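Local coordinates for protein putative pore-forming toxin (PDB 3KOG) that is of unknown function but is probably a pore-forming toxin, with a domain of the transthyretin clan, at residues 153-158 with 194-199. Sequence-based numbering, arbitrary orientation.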
ATOM      1  N   LYS A 153       8.547 -10.981 -21.041  1.00 10.12           N
ATOM      2  CA  LYS A 153       8.830 -11.814 -19.866  1.00 10.12           C
ATOM      3  C   LYS A 153       9.313 -10.981 -18.679  1.00  9.83           C
ATOM      4  O   LYS A 153       8.929 -11.252 -17.533  1.00  8.84           O
ATOM      5  CB  LYS A 153       9.817 -12.955 -20.196  1.00 11.22           C
ATOM      6  CG  LYS A 153       9.202 -13.971 -21.184  1.00 13.44           C
ATOM      7  CD  LYS A 153      10.125 -15.185 -21.503  1.00 19.37           C
ATOM      8  CE  LYS A 153      11.387 -14.778 -22.231  1.00 21.22           C
ATOM      9  NZ  LYS A 153      12.186 -15.989 -22.761  1.00 25.69           N
ATOM     10  N   ASN A 154      10.134  -9.967 -18.938  1.00  8.67           N
ATOM     11  CA  ASN A 154      10.639  -9.114 -17.860  1.00  8.20           C
ATOM     12  C   ASN A 154       9.531  -8.326 -17.153  1.00  7.89           C
ATOM     13  O   ASN A 154       9.547  -8.138 -15.910  1.00  5.17           O
ATOM     14  CB  ASN A 154      11.708  -8.134 -18.407  1.00  8.21           C
ATOM     15  CG  ASN A 154      13.042  -8.816 -18.698  1.00  8.46           C
ATOM     16  OD1 ASN A 154      13.291  -9.893 -18.187  1.00 13.34           O
ATOM     17  ND2 ASN A 154      13.893  -8.196 -19.513  1.00  4.96           N
ATOM     18  N   ILE A 155       8.601  -7.829 -17.970  1.00  7.97           N
ATOM     19  CA  ILE A 155       7.431  -7.138 -17.470  1.00  8.50           C
ATOM     20  C   ILE A 155       6.627  -8.035 -16.526  1.00  8.85           C
ATOM     21  O   ILE A 155       6.258  -7.647 -15.399  1.00  7.25           O
ATOM     22  CB  ILE A 155       6.548  -6.629 -18.656  1.00  7.96           C
ATOM     23  CG1 ILE A 155       7.284  -5.575 -19.468  1.00  8.33           C
ATOM     24  CG2 ILE A 155       5.259  -5.982 -18.105  1.00 10.06           C
ATOM     25  CD1 ILE A 155       6.578  -5.045 -20.760  1.00  8.15           C
ATOM     26  N   ILE A 156       6.324  -9.251 -16.974  1.00  8.51           N
ATOM     27  CA  ILE A 156       5.562 -10.169 -16.126  1.00  8.32           C
ATOM     28  C   ILE A 156       6.315 -10.506 -14.841  1.00  8.80           C
ATOM     29  O   ILE A 156       5.735 -10.467 -13.765  1.00  8.55           O
ATOM     30  CB  ILE A 156       5.107 -11.458 -16.893  1.00  7.54           C
ATOM     31  CG1 ILE A 156       4.286 -11.024 -18.097  1.00  6.11           C
ATOM     32  CG2 ILE A 156       4.254 -12.334 -15.958  1.00  8.55           C
ATOM     33  CD1 ILE A 156       3.971 -12.129 -19.224  1.00  5.20           C
ATOM     34  N   ASP A 157       7.612 -10.771 -14.956  1.00  8.81           N
ATOM     35  CA  ASP A 157       8.450 -11.122 -13.786  1.00 10.16           C
ATOM     36  C   ASP A 157       8.536 -10.007 -12.739  1.00  8.67           C
ATOM     37  O   ASP A 157       8.768 -10.263 -11.576  1.00  8.75           O
ATOM     38  CB  ASP A 157       9.880 -11.477 -14.234  1.00 11.31           C
ATOM     39  CG  ASP A 157       9.948 -12.779 -15.005  1.00 16.07           C
ATOM     40  OD1 ASP A 157       8.962 -13.557 -14.960  1.00 22.08           O
ATOM     41  OD2 ASP A 157      10.991 -13.033 -15.659  1.00 23.23           O
ATOM     42  N   ALA A 158       8.321  -8.778 -13.168  1.00  8.94           N
ATOM     43  CA  ALA A 158       8.409  -7.615 -12.313  1.00  9.19           C
ATOM     44  C   ALA A 158       7.323  -7.658 -11.267  1.00  9.07           C
ATOM     45  O   ALA A 158       7.500  -7.098 -10.189  1.00  9.59           O
ATOM     46  CB  ALA A 158       8.310  -6.331 -13.150  1.00  8.60           C
ATOM     47  N   TYR A 194      -3.794  -7.565 -15.564  1.00  8.75           N
ATOM     48  CA  TYR A 194      -3.072  -6.653 -16.404  1.00  8.32           C
ATOM     49  C   TYR A 194      -3.056  -7.161 -17.834  1.00  9.47           C
ATOM     50  O   TYR A 194      -2.960  -8.369 -18.081  1.00  8.67           O
ATOM     51  CB  TYR A 194      -1.601  -6.511 -15.967  1.00  8.63           C
ATOM     52  CG  TYR A 194      -1.372  -5.880 -14.617  1.00  7.42           C
ATOM     53  CD1 TYR A 194      -1.457  -6.625 -13.462  1.00  8.38           C
ATOM     54  CD2 TYR A 194      -1.187  -4.486 -14.480  1.00  8.89           C
ATOM     55  CE1 TYR A 194      -1.271  -6.024 -12.215  1.00  8.28           C
ATOM     56  CE2 TYR A 194      -1.028  -3.921 -13.228  1.00  9.43           C
ATOM     57  CZ  TYR A 194      -1.074  -4.701 -12.118  1.00  9.18           C
ATOM     58  OH  TYR A 194      -0.929  -4.120 -10.853  1.00 12.25           O
ATOM     59  N   GLN A 195      -3.063  -6.228 -18.787  1.00  9.91           N
ATOM     60  CA  GLN A 195      -2.669  -6.546 -20.156  1.00 10.71           C
ATOM     61  C   GLN A 195      -1.372  -5.819 -20.479  1.00 12.02           C
ATOM     62  O   GLN A 195      -1.129  -4.653 -20.028  1.00 14.31           O
ATOM     63  CB  GLN A 195      -3.720  -6.108 -21.168  1.00 11.04           C
ATOM     64  CG  GLN A 195      -4.970  -6.923 -21.155  1.00 13.59           C
ATOM     65  CD  GLN A 195      -5.827  -6.585 -22.358  1.00 16.94           C
ATOM     66  OE1 GLN A 195      -6.068  -5.430 -22.637  1.00 21.19           O
ATOM     67  NE2 GLN A 195      -6.248  -7.582 -23.087  1.00 20.72           N
ATOM     68  N   ILE A 196      -0.547  -6.496 -21.260  1.00 12.13           N
ATOM     69  CA  ILE A 196       0.628  -5.889 -21.831  1.00 12.81           C
ATOM     70  C   ILE A 196       0.221  -5.463 -23.233  1.00 11.74           C
ATOM     71  O   ILE A 196      -0.283  -6.271 -23.995  1.00 12.01           O
ATOM     72  CB  ILE A 196       1.805  -6.844 -21.851  1.00 12.47           C
ATOM     73  CG1 ILE A 196       2.201  -7.139 -20.395  1.00 14.87           C
ATOM     74  CG2 ILE A 196       2.972  -6.205 -22.663  1.00 12.62           C
ATOM     75  CD1 ILE A 196       3.160  -8.257 -20.214  1.00 13.76           C
ATOM     76  N   ILE A 197       0.410  -4.188 -23.542  1.00 12.44           N
ATOM     77  CA  ILE A 197      -0.103  -3.588 -24.781  1.00 12.41           C
ATOM     78  C   ILE A 197       1.012  -2.878 -25.557  1.00 13.39           C
ATOM     79  O   ILE A 197       1.885  -2.252 -24.984  1.00 12.78           O
ATOM     80  CB  ILE A 197      -1.245  -2.581 -24.506  1.00 12.47           C
ATOM     81  CG1 ILE A 197      -2.362  -3.255 -23.735  1.00 13.42           C
ATOM     82  CG2 ILE A 197      -1.792  -1.989 -25.860  1.00 13.07           C
ATOM     83  CD1 ILE A 197      -3.361  -2.278 -23.167  1.00 15.38           C
ATOM     84  N   GLU A 198       0.983  -3.009 -26.874  1.00 13.36           N
ATOM     85  CA  GLU A 198       1.984  -2.379 -27.735  1.00 14.89           C
ATOM     86  C   GLU A 198       1.916  -0.858 -27.674  1.00 15.99           C
ATOM     87  O   GLU A 198       0.836  -0.292 -27.705  1.00 14.54           O
ATOM     88  CB  GLU A 198       1.752  -2.832 -29.152  1.00 14.18           C
ATOM     89  CG  GLU A 198       2.031  -4.320 -29.361  1.00 14.79           C
ATOM     90  CD  GLU A 198       1.619  -4.786 -30.728  1.00 13.76           C
ATOM     91  OE1 GLU A 198       0.766  -4.118 -31.349  1.00 12.30           O
ATOM     92  OE2 GLU A 198       2.126  -5.821 -31.176  1.00 17.23           O
ATOM     93  N   LYS A 199       3.069  -0.207 -27.516  1.00 18.92           N
ATOM     94  CA  LYS A 199       3.141   1.246 -27.706  1.00 21.03           C
ATOM     95  C   LYS A 199       3.047   1.493 -29.214  1.00 23.65           C
ATOM     96  O   LYS A 199       3.633   0.743 -29.990  1.00 24.17           O
ATOM     97  CB  LYS A 199       4.452   1.819 -27.162  1.00 21.04           C
ATOM     98  CG  LYS A 199       4.606   1.698 -25.639  1.00 20.78           C
ATOM     99  CD  LYS A 199       5.575   2.738 -25.088  1.00 21.42           C
ATOM    100  CE  LYS A 199       5.518   2.759 -23.574  1.00 22.23           C
ATOM    101  NZ  LYS A 199       6.009   4.025 -22.948  1.00 22.39           N
TER
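Ile196 reaches out from its strand and sets its CD1 methyl against two isoleucines that follow one another on the helix, Ile155 and Ile156. With CG1 anti to its own carbonyl carbon (chi1 -66°) and the chain extended beyond it (chi2 169°), Ile196 presents that terminal methyl to the helix. One neighbour is the branch methyl of Ile155, whose CG2 lies 3.7 Å from Ile196 CD1 and 4.0 Å from Ile196 CG1; these two side chains cross at a slant. Ile156 is met differently: its CG1 stands 3.7 Å from Ile196 CD1, its own CD1 is 4.1 Å from that same methyl, and the side chains run at roughly a right angle. The contact is small, buried and wholly apolar, with no hydrogen bond across it and the backbones still 8.2 Å apart between the CA atoms of Ile155 and Ile196. Helix 150-158, which links strands 126-143 and 162-175, thus packs against the end of strand 179-198. Ile156 also touches Val140 and Asn143 of strand 126-143, while Ile196 rests on Val208 and Phe211 of strand 207-225, the antiparallel neighbour of both strands.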